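Local coordinates for stress-induced protein 1 (Caenorhabditis elegans, PDB 4YE0) that probably binds unfolded proteins as a small heat shock protein chaperone, captured here as a truncated construct built round its alpha-crystallin domain, at residues A[3-8]-A[14-19]; A[32-37]-A[65-70]; A[70-75]-A[80-85]. All blocks are in the same frame, centred on the assembly; numbering follows the deposited sequence.

Contact 1 (A[3-8]-A[14-19]); sequences LNEVEN and CVKLDV
Leu3 sets one methyl, CD1, against both Val15 and Leu17, so its side chain slants across the two. CD1 lies 3.3 Å from Val15 CG1 and 3.4 Å from Leu17 CD1, tighter than ordinary van der Waals contact; some of this closeness may be error in the model. The CG of Leu3 stands opposite the backbone N (chi1 -178°), and this swing carries the branch back across Val15 even though the CB bond itself leads away from 14-19. Arg57 and Phe59 of strand 49-60 touch Leu3 and Val15 respectively.

Glu5 and Lys16 run side by side in the same direction instead. Glu5 OE2 comes only as near as 4.1 Å to Lys16 CD, and Lys16 NZ turns off at the last torsion, leaving opposite charges as neighbours without a salt bridge. Beyond this lead-in, strands 6-8 and 12-18 form a beta hairpin at the edge of the four-stranded sheet of the alpha-crystallin domain, with 6-8 the outermost strand within this chain.

Val6 and Val15 make a non-hydrogen-bonded pair, Glu7 and Cys14 a hydrogen-bonded one. Across the latter, Glu7 CB and Cys14 CB sit 3.7 Å apart on the sheet face opposite Val15, while Cys14 N donates to Glu7 O (2.9 Å) from well above the carbonyl plane. Before the hairpin pairing proper begins, Lys16 N reaches Glu5 O at 2.9 Å, and Asn4 N binds Lys16 O at a nominal length too short to trust closely.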
ATOM      1  N   LEU A   3     -10.591  -2.818   1.653  1.00 86.33           N
ATOM      2  CA  LEU A   3     -11.972  -3.282   1.406  1.00 79.01           C
ATOM      3  C   LEU A   3     -12.632  -3.861   2.665  1.00 86.19           C
ATOM      4  O   LEU A   3     -12.568  -5.066   2.914  1.00 88.11           O
ATOM      5  CB  LEU A   3     -12.015  -4.297   0.247  1.00 72.46           C
ATOM      6  CG  LEU A   3     -13.377  -4.852  -0.191  1.00 68.94           C
ATOM      7  CD1 LEU A   3     -14.275  -3.750  -0.722  1.00 72.94           C
ATOM      8  CD2 LEU A   3     -13.195  -5.927  -1.251  1.00 69.03           C
ATOM      9  N   ASN A   4     -13.283  -2.995   3.440  1.00 90.34           N
ATOM     10  CA  ASN A   4     -13.856  -3.371   4.737  1.00 89.14           C
ATOM     11  C   ASN A   4     -15.226  -4.052   4.614  1.00 92.13           C
ATOM     12  O   ASN A   4     -15.330  -5.264   4.800  1.00 96.47           O
ATOM     13  CB  ASN A   4     -13.939  -2.147   5.666  1.00 85.40           C
ATOM     14  CG  ASN A   4     -12.631  -1.374   5.745  1.00 81.95           C
ATOM     15  OD1 ASN A   4     -12.633  -0.144   5.824  1.00 79.91           O
ATOM     16  ND2 ASN A   4     -11.508  -2.088   5.720  1.00 73.23           N
ATOM     17  N   GLU A   5     -16.266  -3.276   4.302  1.00 91.60           N
ATOM     18  CA  GLU A   5     -17.625  -3.801   4.139  1.00 95.11           C
ATOM     19  C   GLU A   5     -18.058  -3.764   2.678  1.00 90.21           C
ATOM     20  O   GLU A   5     -18.005  -2.712   2.043  1.00 81.09           O
ATOM     21  CB  GLU A   5     -18.640  -2.984   4.957  1.00108.16           C
ATOM     22  CG  GLU A   5     -19.147  -3.651   6.235  1.00122.30           C
ATOM     23  CD  GLU A   5     -18.562  -3.062   7.517  1.00132.84           C
ATOM     24  OE1 GLU A   5     -18.497  -3.809   8.517  1.00129.14           O
ATOM     25  OE2 GLU A   5     -18.208  -1.863   7.531  1.00126.87           O
ATOM     26  N   VAL A   6     -18.471  -4.916   2.156  1.00 83.44           N
ATOM     27  CA  VAL A   6     -19.262  -4.977   0.931  1.00 81.11           C
ATOM     28  C   VAL A   6     -20.702  -5.248   1.361  1.00 90.05           C
ATOM     29  O   VAL A   6     -20.961  -6.182   2.123  1.00101.27           O
ATOM     30  CB  VAL A   6     -18.792  -6.098  -0.020  1.00 78.54           C
ATOM     31  CG1 VAL A   6     -19.692  -6.176  -1.250  1.00 72.97           C
ATOM     32  CG2 VAL A   6     -17.343  -5.876  -0.434  1.00 82.32           C
ATOM     33  N   GLU A   7     -21.625  -4.421   0.877  1.00 90.84           N
ATOM     34  CA  GLU A   7     -23.043  -4.538   1.211  1.00 93.39           C
ATOM     35  C   GLU A   7     -23.840  -4.632  -0.089  1.00 89.95           C
ATOM     36  O   GLU A   7     -23.492  -3.993  -1.084  1.00 93.87           O
ATOM     37  CB  GLU A   7     -23.488  -3.322   2.024  1.00 93.33           C
ATOM     38  CG  GLU A   7     -24.816  -3.487   2.747  1.00 95.93           C
ATOM     39  CD  GLU A   7     -25.581  -2.180   2.862  1.00103.16           C
ATOM     40  OE1 GLU A   7     -25.981  -1.629   1.809  1.00105.91           O
ATOM     41  OE2 GLU A   7     -25.789  -1.706   4.001  1.00103.34           O
ATOM     42  N   ASN A   8     -24.905  -5.431  -0.077  1.00 84.24           N
ATOM     43  CA  ASN A   8     -25.641  -5.740  -1.302  1.00 77.60           C
ATOM     44  C   ASN A   8     -27.037  -6.305  -1.019  1.00 76.64           C
ATOM     45  O   ASN A   8     -27.219  -7.519  -0.901  1.00 77.65           O
ATOM     46  CB  ASN A   8     -24.823  -6.727  -2.149  1.00 74.52           C
ATOM     47  CG  ASN A   8     -25.430  -6.982  -3.518  1.00 72.64           C
ATOM     48  OD1 ASN A   8     -26.389  -6.326  -3.927  1.00 77.10           O
ATOM     49  ND2 ASN A   8     -24.860  -7.940  -4.240  1.00 76.83           N
ATOM     50  N   CYS A  14     -23.120  -1.090  -1.395  1.00 60.20           N
ATOM     51  CA  CYS A  14     -22.142  -0.286  -0.679  1.00 59.17           C
ATOM     52  C   CYS A  14     -20.819  -1.021  -0.568  1.00 57.97           C
ATOM     53  O   CYS A  14     -20.782  -2.220  -0.308  1.00 60.72           O
ATOM     54  CB  CYS A  14     -22.660   0.082   0.711  1.00 61.86           C
ATOM     55  SG  CYS A  14     -22.024   1.658   1.326  1.00 73.86           S
ATOM     56  N   VAL A  15     -19.737  -0.288  -0.795  1.00 58.62           N
ATOM     57  CA  VAL A  15     -18.397  -0.792  -0.573  1.00 53.74           C
ATOM     58  C   VAL A  15     -17.683   0.222   0.315  1.00 53.76           C
ATOM     59  O   VAL A  15     -17.947   1.420   0.223  1.00 50.32           O
ATOM     60  CB  VAL A  15     -17.649  -0.982  -1.906  1.00 57.47           C
ATOM     61  CG1 VAL A  15     -16.174  -1.248  -1.667  1.00 60.19           C
ATOM     62  CG2 VAL A  15     -18.265  -2.128  -2.691  1.00 60.25           C
ATOM     63  N   LYS A  16     -16.802  -0.265   1.185  1.00 54.04           N
ATOM     64  CA  LYS A  16     -15.985   0.600   2.032  1.00 55.52           C
ATOM     65  C   LYS A  16     -14.528   0.160   1.981  1.00 52.43           C
ATOM     66  O   LYS A  16     -14.233  -1.006   2.230  1.00 52.81           O
ATOM     67  CB  LYS A  16     -16.489   0.569   3.473  1.00 58.30           C
ATOM     68  CG  LYS A  16     -17.630   1.534   3.742  1.00 60.07           C
ATOM     69  CD  LYS A  16     -18.026   1.529   5.213  1.00 68.03           C
ATOM     70  CE  LYS A  16     -18.861   2.748   5.582  1.00 73.97           C
ATOM     71  NZ  LYS A  16     -20.298   2.568   5.235  1.00 80.30           N
ATOM     72  N   LEU A  17     -13.633   1.095   1.660  1.00 50.66           N
ATOM     73  CA  LEU A  17     -12.202   0.808   1.531  1.00 50.91           C
ATOM     74  C   LEU A  17     -11.383   1.601   2.540  1.00 49.10           C
ATOM     75  O   LEU A  17     -11.744   2.723   2.899  1.00 50.54           O
ATOM     76  CB  LEU A  17     -11.682   1.178   0.135  1.00 52.58           C
ATOM     77  CG  LEU A  17     -12.363   0.646  -1.125  1.00 57.40           C
ATOM     78  CD1 LEU A  17     -12.513  -0.864  -1.053  1.00 62.85           C
ATOM     79  CD2 LEU A  17     -13.708   1.325  -1.354  1.00 56.55           C
ATOM     80  N   ASP A  18     -10.266   1.014   2.964  1.00 53.78           N
ATOM     81  CA  ASP A  18      -9.270   1.709   3.772  1.00 58.00           C
ATOM     82  C   ASP A  18      -8.324   2.426   2.814  1.00 57.38           C
ATOM     83  O   ASP A  18      -7.558   1.794   2.087  1.00 58.97           O
ATOM     84  CB  ASP A  18      -8.499   0.723   4.656  1.00 61.69           C
ATOM     85  CG  ASP A  18      -7.585   1.417   5.660  1.00 65.77           C
ATOM     86  OD1 ASP A  18      -7.108   0.733   6.590  1.00 74.02           O
ATOM     87  OD2 ASP A  18      -7.341   2.637   5.529  1.00 62.04           O
ATOM     88  N   VAL A  19      -8.378   3.752   2.843  1.00 54.16           N
ATOM     89  CA  VAL A  19      -7.752   4.590   1.833  1.00 52.81           C
ATOM     90  C   VAL A  19      -6.850   5.664   2.485  1.00 53.98           C
ATOM     91  O   VAL A  19      -6.377   6.591   1.822  1.00 50.49           O
ATOM     92  CB  VAL A  19      -8.891   5.136   0.921  1.00 50.65           C
ATOM     93  CG1 VAL A  19      -8.770   6.611   0.591  1.00 51.61           C
ATOM     94  CG2 VAL A  19      -9.010   4.286  -0.338  1.00 46.43           C
TER

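Contact 2 (A[32-37]-A[65-70]); sequences EGHVLT and VDLAHI
Leu67 CD1 hangs over the imidazole of His34 in a CH-pi contact, 4.1 Å from the centroid of the His34 ring and only 7° off its normal, so the methyl is almost exactly centred on the face. The two side chains cross at about a right angle. That same methyl, Leu67 CD1, rests 3.4 Å from Gly33 O, so it touches two successive residues of the turn and makes this the close part of the contact. With CG opposite its carbonyl carbon (chi1 -55°), Leu67 extends straight toward the turn; Leu31 and Leu61 also pack against it.

Leu36 and Ile70 meet more lightly, methyl to methyl, with Leu36 CD1 4.2 Å from Ile70 CD1. Leu36 is buried and Ile70 partly so; both pack on Ile82 and Leu61, and Phe59 also meets Leu36.

On the solvent side the bonds are internal to the loop. His69 ND1 donates to Asp66 OD2 at 2.7 Å, nearly straight and in the ring plane, reaching the syn side of the carboxylate though somewhat out of its plane. The exposed His69 also packs on Pro85, well away from 32-37.

Residues Glu32 to Val35 form a type II' beta turn, with Gly33 at positive phi, which links strands 27-32 and 35-45. The loop that leads from one sheet to the other thus packs on a hairpin turn of the first, at one end of the beta sandwich characteristic of alpha-crystallin domains.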
ATOM      1  N   GLU A  32     -16.462   1.422 -15.746  1.00 32.93           N
ATOM      2  CA  GLU A  32     -16.370   0.962 -17.121  1.00 36.93           C
ATOM      3  C   GLU A  32     -17.388  -0.156 -17.289  1.00 33.09           C
ATOM      4  O   GLU A  32     -17.162  -1.272 -16.844  1.00 31.28           O
ATOM      5  CB  GLU A  32     -14.949   0.472 -17.382  1.00 43.84           C
ATOM      6  CG  GLU A  32     -14.518   0.489 -18.834  1.00 52.57           C
ATOM      7  CD  GLU A  32     -13.100  -0.025 -19.012  1.00 61.22           C
ATOM      8  OE1 GLU A  32     -12.728  -0.359 -20.155  1.00 64.11           O
ATOM      9  OE2 GLU A  32     -12.358  -0.103 -18.009  1.00 63.23           O
ATOM     10  N   GLY A  33     -18.527   0.157 -17.898  1.00 40.26           N
ATOM     11  CA  GLY A  33     -19.679  -0.745 -17.858  1.00 46.72           C
ATOM     12  C   GLY A  33     -20.109  -0.931 -16.409  1.00 47.56           C
ATOM     13  O   GLY A  33     -20.448   0.039 -15.732  1.00 53.51           O
ATOM     14  N   HIS A  34     -20.066  -2.170 -15.927  1.00 46.78           N
ATOM     15  CA  HIS A  34     -20.363  -2.482 -14.525  1.00 43.66           C
ATOM     16  C   HIS A  34     -19.097  -2.675 -13.689  1.00 38.67           C
ATOM     17  O   HIS A  34     -19.179  -3.038 -12.513  1.00 40.60           O
ATOM     18  CB  HIS A  34     -21.231  -3.744 -14.438  1.00 47.18           C
ATOM     19  CG  HIS A  34     -22.694  -3.483 -14.599  1.00 48.92           C
ATOM     20  ND1 HIS A  34     -23.544  -3.322 -13.524  1.00 54.22           N
ATOM     21  CD2 HIS A  34     -23.461  -3.355 -15.706  1.00 49.93           C
ATOM     22  CE1 HIS A  34     -24.770  -3.102 -13.965  1.00 56.94           C
ATOM     23  NE2 HIS A  34     -24.747  -3.119 -15.286  1.00 56.19           N
ATOM     24  N   VAL A  35     -17.933  -2.432 -14.286  1.00 36.89           N
ATOM     25  CA  VAL A  35     -16.665  -2.668 -13.602  1.00 36.40           C
ATOM     26  C   VAL A  35     -16.164  -1.392 -12.914  1.00 33.60           C
ATOM     27  O   VAL A  35     -15.920  -0.369 -13.553  1.00 26.40           O
ATOM     28  CB  VAL A  35     -15.605  -3.250 -14.560  1.00 42.39           C
ATOM     29  CG1 VAL A  35     -14.271  -3.437 -13.846  1.00 41.65           C
ATOM     30  CG2 VAL A  35     -16.095  -4.580 -15.124  1.00 47.70           C
ATOM     31  N   LEU A  36     -16.028  -1.482 -11.595  1.00 33.07           N
ATOM     32  CA  LEU A  36     -15.591  -0.379 -10.764  1.00 31.44           C
ATOM     33  C   LEU A  36     -14.134  -0.580 -10.353  1.00 27.70           C
ATOM     34  O   LEU A  36     -13.778  -1.615  -9.785  1.00 34.05           O
ATOM     35  CB  LEU A  36     -16.483  -0.302  -9.525  1.00 34.19           C
ATOM     36  CG  LEU A  36     -16.408   0.980  -8.704  1.00 37.12           C
ATOM     37  CD1 LEU A  36     -16.938   2.157  -9.501  1.00 37.19           C
ATOM     38  CD2 LEU A  36     -17.198   0.813  -7.418  1.00 41.82           C
ATOM     39  N   THR A  37     -13.307   0.416 -10.644  1.00 23.64           N
ATOM     40  CA  THR A  37     -11.877   0.384 -10.376  1.00 27.80           C
ATOM     41  C   THR A  37     -11.482   1.527  -9.448  1.00 31.81           C
ATOM     42  O   THR A  37     -11.735   2.688  -9.760  1.00 31.93           O
ATOM     43  CB  THR A  37     -11.092   0.525 -11.697  1.00 31.60           C
ATOM     44  OG1 THR A  37     -11.478  -0.525 -12.593  1.00 36.70           O
ATOM     45  CG2 THR A  37      -9.594   0.450 -11.459  1.00 37.73           C
ATOM     46  N   VAL A  65     -27.541  -2.573  -9.976  1.00 48.95           N
ATOM     47  CA  VAL A  65     -27.110  -1.261  -9.476  1.00 46.22           C
ATOM     48  C   VAL A  65     -27.489  -0.115 -10.420  1.00 45.39           C
ATOM     49  O   VAL A  65     -27.327  -0.212 -11.639  1.00 44.62           O
ATOM     50  CB  VAL A  65     -25.588  -1.229  -9.193  1.00 46.65           C
ATOM     51  CG1 VAL A  65     -25.154   0.148  -8.703  1.00 44.43           C
ATOM     52  CG2 VAL A  65     -25.218  -2.287  -8.162  1.00 46.78           C
ATOM     53  N   ASP A  66     -27.998   0.970  -9.842  1.00 44.59           N
ATOM     54  CA  ASP A  66     -28.314   2.178 -10.598  1.00 47.61           C
ATOM     55  C   ASP A  66     -27.036   3.003 -10.752  1.00 46.69           C
ATOM     56  O   ASP A  66     -26.671   3.779  -9.867  1.00 51.12           O
ATOM     57  CB  ASP A  66     -29.410   2.981  -9.884  1.00 53.14           C
ATOM     58  CG  ASP A  66     -29.773   4.264 -10.608  1.00 59.96           C
ATOM     59  OD1 ASP A  66     -29.437   4.416 -11.802  1.00 67.29           O
ATOM     60  OD2 ASP A  66     -30.403   5.132  -9.972  1.00 66.65           O
ATOM     61  N   LEU A  67     -26.366   2.830 -11.890  1.00 44.81           N
ATOM     62  CA  LEU A  67     -25.040   3.411 -12.118  1.00 42.43           C
ATOM     63  C   LEU A  67     -25.054   4.933 -12.258  1.00 38.90           C
ATOM     64  O   LEU A  67     -24.028   5.579 -12.074  1.00 44.68           O
ATOM     65  CB  LEU A  67     -24.387   2.789 -13.360  1.00 40.45           C
ATOM     66  CG  LEU A  67     -24.262   1.261 -13.400  1.00 41.61           C
ATOM     67  CD1 LEU A  67     -23.583   0.821 -14.684  1.00 43.59           C
ATOM     68  CD2 LEU A  67     -23.499   0.718 -12.207  1.00 39.63           C
ATOM     69  N   ALA A  68     -26.212   5.498 -12.585  1.00 43.72           N
ATOM     70  CA  ALA A  68     -26.362   6.951 -12.713  1.00 47.27           C
ATOM     71  C   ALA A  68     -26.267   7.699 -11.379  1.00 50.59           C
ATOM     72  O   ALA A  68     -25.985   8.900 -11.364  1.00 51.86           O
ATOM     73  CB  ALA A  68     -27.685   7.274 -13.390  1.00 49.92           C
ATOM     74  N   HIS A  69     -26.507   7.000 -10.267  1.00 51.63           N
ATOM     75  CA  HIS A  69     -26.533   7.631  -8.946  1.00 51.70           C
ATOM     76  C   HIS A  69     -25.516   7.030  -7.984  1.00 52.41           C
ATOM     77  O   HIS A  69     -25.710   7.041  -6.765  1.00 53.25           O
ATOM     78  CB  HIS A  69     -27.943   7.545  -8.362  1.00 52.04           C
ATOM     79  CG  HIS A  69     -28.950   8.342  -9.128  1.00 51.48           C
ATOM     80  ND1 HIS A  69     -29.937   7.762  -9.893  1.00 56.18           N
ATOM     81  CD2 HIS A  69     -29.103   9.678  -9.268  1.00 58.46           C
ATOM     82  CE1 HIS A  69     -30.664   8.706 -10.460  1.00 61.70           C
ATOM     83  NE2 HIS A  69     -30.179   9.879 -10.096  1.00 65.65           N
ATOM     84  N   ILE A  70     -24.426   6.512  -8.539  1.00 48.48           N
ATOM     85  CA  ILE A  70     -23.313   6.034  -7.734  1.00 44.31           C
ATOM     86  C   ILE A  70     -22.626   7.239  -7.096  1.00 42.89           C
ATOM     87  O   ILE A  70     -22.458   8.273  -7.749  1.00 38.63           O
ATOM     88  CB  ILE A  70     -22.328   5.210  -8.587  1.00 47.08           C
ATOM     89  CG1 ILE A  70     -21.347   4.446  -7.699  1.00 50.96           C
ATOM     90  CG2 ILE A  70     -21.579   6.090  -9.580  1.00 49.76           C
ATOM     91  CD1 ILE A  70     -20.856   3.168  -8.348  1.00 52.89           C
TER

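Contact 3 (A[70-75]-A[80-85]); sequences IHTVIN and MTIDAP
Strands 71-74 and 80-85 run antiparallel, their axes 4.7 Å apart at 167°, with His71/Asp83 and Val73/Thr81 as hydrogen-bonded pairs and Thr72/Ile82 and Ile74/Met80 as non-hydrogen-bonded ones. Two backbone bonds join each hydrogen-bonded pair, and in three of the four the donor lies close to the line of the C=O.

On the inner face, Ile82 stands between two partners. Its CG2 is 3.8 Å from Ile70 CG1, the chains meeting at a slant, while its CG1 lies 3.8 Å from Thr72 OG1 in a side chain pointing the same way. Thr72 then turns its methyl the other way along the strand: Thr72 CG2 is 3.9 Å from Met80 SD. Ile74 CG1 completes the row, 4.0 Å from Met80 CG.

This hairpin fills one half of the four-stranded sheet of the alpha-crystallin domain, with 71-74 at its edge. Its inner row faces the other sheet: Ile82 meets Leu36 and Ile38, and Thr72 and Ile74 meet Val29 and Leu27 respectively. In relatives, the groove between the edge strands matching 27-32 and 71-74 receives the C-terminal IXI motif.

The opposite face is more exposed. There Val73 and Thr81 lie side by side with methyl against methyl, Val73 CG2 only 3.2 Å from Thr81 CG2, a squeeze that may be partly model error. Asp83 CG sits between its backbone N and carbonyl carbon (chi1 77°), which folds the carboxylate across so that Asp83 OD2 rests 3.6 Å from His71 CB, while the imidazole leads off without bonding to it.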
ATOM      1  N   ILE A  70     -24.426   6.512  -8.539  1.00 48.48           N
ATOM      2  CA  ILE A  70     -23.313   6.034  -7.734  1.00 44.31           C
ATOM      3  C   ILE A  70     -22.626   7.239  -7.096  1.00 42.89           C
ATOM      4  O   ILE A  70     -22.458   8.273  -7.749  1.00 38.63           O
ATOM      5  CB  ILE A  70     -22.328   5.210  -8.587  1.00 47.08           C
ATOM      6  CG1 ILE A  70     -21.347   4.446  -7.699  1.00 50.96           C
ATOM      7  CG2 ILE A  70     -21.579   6.090  -9.580  1.00 49.76           C
ATOM      8  CD1 ILE A  70     -20.856   3.168  -8.348  1.00 52.89           C
ATOM      9  N   HIS A  71     -22.255   7.115  -5.823  1.00 39.91           N
ATOM     10  CA  HIS A  71     -21.674   8.235  -5.086  1.00 42.01           C
ATOM     11  C   HIS A  71     -20.452   7.789  -4.294  1.00 36.53           C
ATOM     12  O   HIS A  71     -20.485   6.766  -3.611  1.00 39.03           O
ATOM     13  CB  HIS A  71     -22.723   8.842  -4.152  1.00 51.37           C
ATOM     14  CG  HIS A  71     -22.412  10.242  -3.723  1.00 58.07           C
ATOM     15  ND1 HIS A  71     -21.890  10.542  -2.483  1.00 60.42           N
ATOM     16  CD2 HIS A  71     -22.546  11.423  -4.371  1.00 63.71           C
ATOM     17  CE1 HIS A  71     -21.719  11.849  -2.384  1.00 64.80           C
ATOM     18  NE2 HIS A  71     -22.109  12.406  -3.517  1.00 68.32           N
ATOM     19  N   THR A  72     -19.381   8.571  -4.386  1.00 34.69           N
ATOM     20  CA  THR A  72     -18.103   8.240  -3.761  1.00 38.74           C
ATOM     21  C   THR A  72     -17.746   9.323  -2.748  1.00 37.59           C
ATOM     22  O   THR A  72     -17.735  10.502  -3.085  1.00 36.35           O
ATOM     23  CB  THR A  72     -16.990   8.161  -4.835  1.00 39.35           C
ATOM     24  OG1 THR A  72     -17.312   7.148  -5.797  1.00 43.19           O
ATOM     25  CG2 THR A  72     -15.645   7.847  -4.221  1.00 37.40           C
ATOM     26  N   VAL A  73     -17.467   8.928  -1.508  1.00 40.83           N
ATOM     27  CA  VAL A  73     -16.998   9.876  -0.490  1.00 44.98           C
ATOM     28  C   VAL A  73     -15.850   9.291   0.326  1.00 40.14           C
ATOM     29  O   VAL A  73     -15.795   8.085   0.566  1.00 44.91           O
ATOM     30  CB  VAL A  73     -18.119  10.331   0.488  1.00 49.16           C
ATOM     31  CG1 VAL A  73     -19.170  11.179  -0.219  1.00 52.18           C
ATOM     32  CG2 VAL A  73     -18.769   9.146   1.176  1.00 50.32           C
ATOM     33  N   ILE A  74     -14.935  10.164   0.735  1.00 34.69           N
ATOM     34  CA  ILE A  74     -13.876   9.826   1.671  1.00 38.91           C
ATOM     35  C   ILE A  74     -14.103  10.670   2.922  1.00 47.58           C
ATOM     36  O   ILE A  74     -14.237  11.887   2.819  1.00 45.14           O
ATOM     37  CB  ILE A  74     -12.486  10.160   1.097  1.00 37.72           C
ATOM     38  CG1 ILE A  74     -12.263   9.439  -0.232  1.00 36.92           C
ATOM     39  CG2 ILE A  74     -11.390   9.779   2.087  1.00 41.00           C
ATOM     40  CD1 ILE A  74     -10.988   9.853  -0.934  1.00 38.19           C
ATOM     41  N   ASN A  75     -14.148  10.031   4.091  1.00 55.47           N
ATOM     42  CA  ASN A  75     -14.353  10.753   5.355  1.00 61.07           C
ATOM     43  C   ASN A  75     -13.026  11.256   5.928  1.00 59.63           C
ATOM     44  O   ASN A  75     -11.979  11.103   5.302  1.00 51.59           O
ATOM     45  CB  ASN A  75     -15.127   9.887   6.370  1.00 61.62           C
ATOM     46  CG  ASN A  75     -14.342   8.675   6.851  1.00 57.47           C
ATOM     47  OD1 ASN A  75     -13.126   8.590   6.687  1.00 60.05           O
ATOM     48  ND2 ASN A  75     -15.047   7.727   7.459  1.00 55.71           N
ATOM     49  N   MET A  80     -13.015   5.383   2.436  1.00 51.22           N
ATOM     50  CA  MET A  80     -13.830   5.686   1.271  1.00 45.58           C
ATOM     51  C   MET A  80     -15.071   4.814   1.300  1.00 43.26           C
ATOM     52  O   MET A  80     -14.987   3.617   1.572  1.00 44.24           O
ATOM     53  CB  MET A  80     -13.055   5.433  -0.020  1.00 42.79           C
ATOM     54  CG  MET A  80     -13.775   5.912  -1.271  1.00 43.61           C
ATOM     55  SD  MET A  80     -12.726   5.790  -2.733  1.00 48.05           S
ATOM     56  CE  MET A  80     -12.674   4.029  -2.875  1.00 43.32           C
ATOM     57  N   THR A  81     -16.224   5.409   1.027  1.00 42.31           N
ATOM     58  CA  THR A  81     -17.416   4.617   0.791  1.00 45.79           C
ATOM     59  C   THR A  81     -18.014   4.969  -0.565  1.00 41.94           C
ATOM     60  O   THR A  81     -18.128   6.140  -0.938  1.00 37.05           O
ATOM     61  CB  THR A  81     -18.462   4.714   1.932  1.00 50.66           C
ATOM     62  OG1 THR A  81     -19.633   3.968   1.571  1.00 57.02           O
ATOM     63  CG2 THR A  81     -18.857   6.137   2.213  1.00 51.80           C
ATOM     64  N   ILE A  82     -18.348   3.923  -1.309  1.00 40.64           N
ATOM     65  CA  ILE A  82     -18.983   4.057  -2.598  1.00 39.67           C
ATOM     66  C   ILE A  82     -20.339   3.396  -2.465  1.00 40.67           C
ATOM     67  O   ILE A  82     -20.419   2.234  -2.072  1.00 44.57           O
ATOM     68  CB  ILE A  82     -18.168   3.354  -3.699  1.00 40.13           C
ATOM     69  CG1 ILE A  82     -16.769   3.976  -3.795  1.00 41.07           C
ATOM     70  CG2 ILE A  82     -18.900   3.447  -5.030  1.00 40.17           C
ATOM     71  CD1 ILE A  82     -15.797   3.193  -4.653  1.00 46.04           C
ATOM     72  N   ASP A  83     -21.403   4.130  -2.773  1.00 40.40           N
ATOM     73  CA  ASP A  83     -22.742   3.564  -2.674  1.00 46.91           C
ATOM     74  C   ASP A  83     -23.651   3.987  -3.821  1.00 44.50           C
ATOM     75  O   ASP A  83     -23.435   5.023  -4.453  1.00 47.59           O
ATOM     76  CB  ASP A  83     -23.377   3.909  -1.318  1.00 54.07           C
ATOM     77  CG  ASP A  83     -23.893   5.336  -1.249  1.00 60.08           C
ATOM     78  OD1 ASP A  83     -25.036   5.532  -0.785  1.00 76.16           O
ATOM     79  OD2 ASP A  83     -23.167   6.262  -1.660  1.00 62.13           O
ATOM     80  N   ALA A  84     -24.661   3.162  -4.080  1.00 43.41           N
ATOM     81  CA  ALA A  84     -25.656   3.437  -5.111  1.00 43.05           C
ATOM     82  C   ALA A  84     -26.964   2.713  -4.788  1.00 41.59           C
ATOM     83  O   ALA A  84     -26.943   1.636  -4.192  1.00 45.61           O
ATOM     84  CB  ALA A  84     -25.131   2.999  -6.468  1.00 41.04           C
ATOM     85  N   PRO A  85     -28.110   3.305  -5.165  1.00 44.70           N
ATOM     86  CA  PRO A  85     -29.362   2.552  -5.055  1.00 47.76           C
ATOM     87  C   PRO A  85     -29.487   1.488  -6.143  1.00 52.61           C
ATOM     88  O   PRO A  85     -28.776   1.545  -7.152  1.00 54.40           O
ATOM     89  CB  PRO A  85     -30.443   3.626  -5.225  1.00 45.76           C
ATOM     90  CG  PRO A  85     -29.779   4.741  -5.955  1.00 44.70           C
ATOM     91  CD  PRO A  85     -28.332   4.709  -5.562  1.00 44.78           C
TER

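Overall arrangement
From the N terminus, contact 1 closes first, a short hairpin on the loop between 3-8 and 14-19. The chain then crosses to the three-stranded sheet. Contact 2 closes the longest loop, from the turn at 32-37 through strands 35-45 and 49-60 to 65-70. Contact 3 follows as another tight hairpin, and Ile70 serves both contacts. None nests or crosses; they stand in series. In space, contacts 1 and 3 become one sheet, because strands 12-18 and 79-85 pair by backbone bonds such as Leu17 to Met80. Contact 2, about 15 Å from contact 1 between centres, ties that sheet to the other at one end of the sandwich.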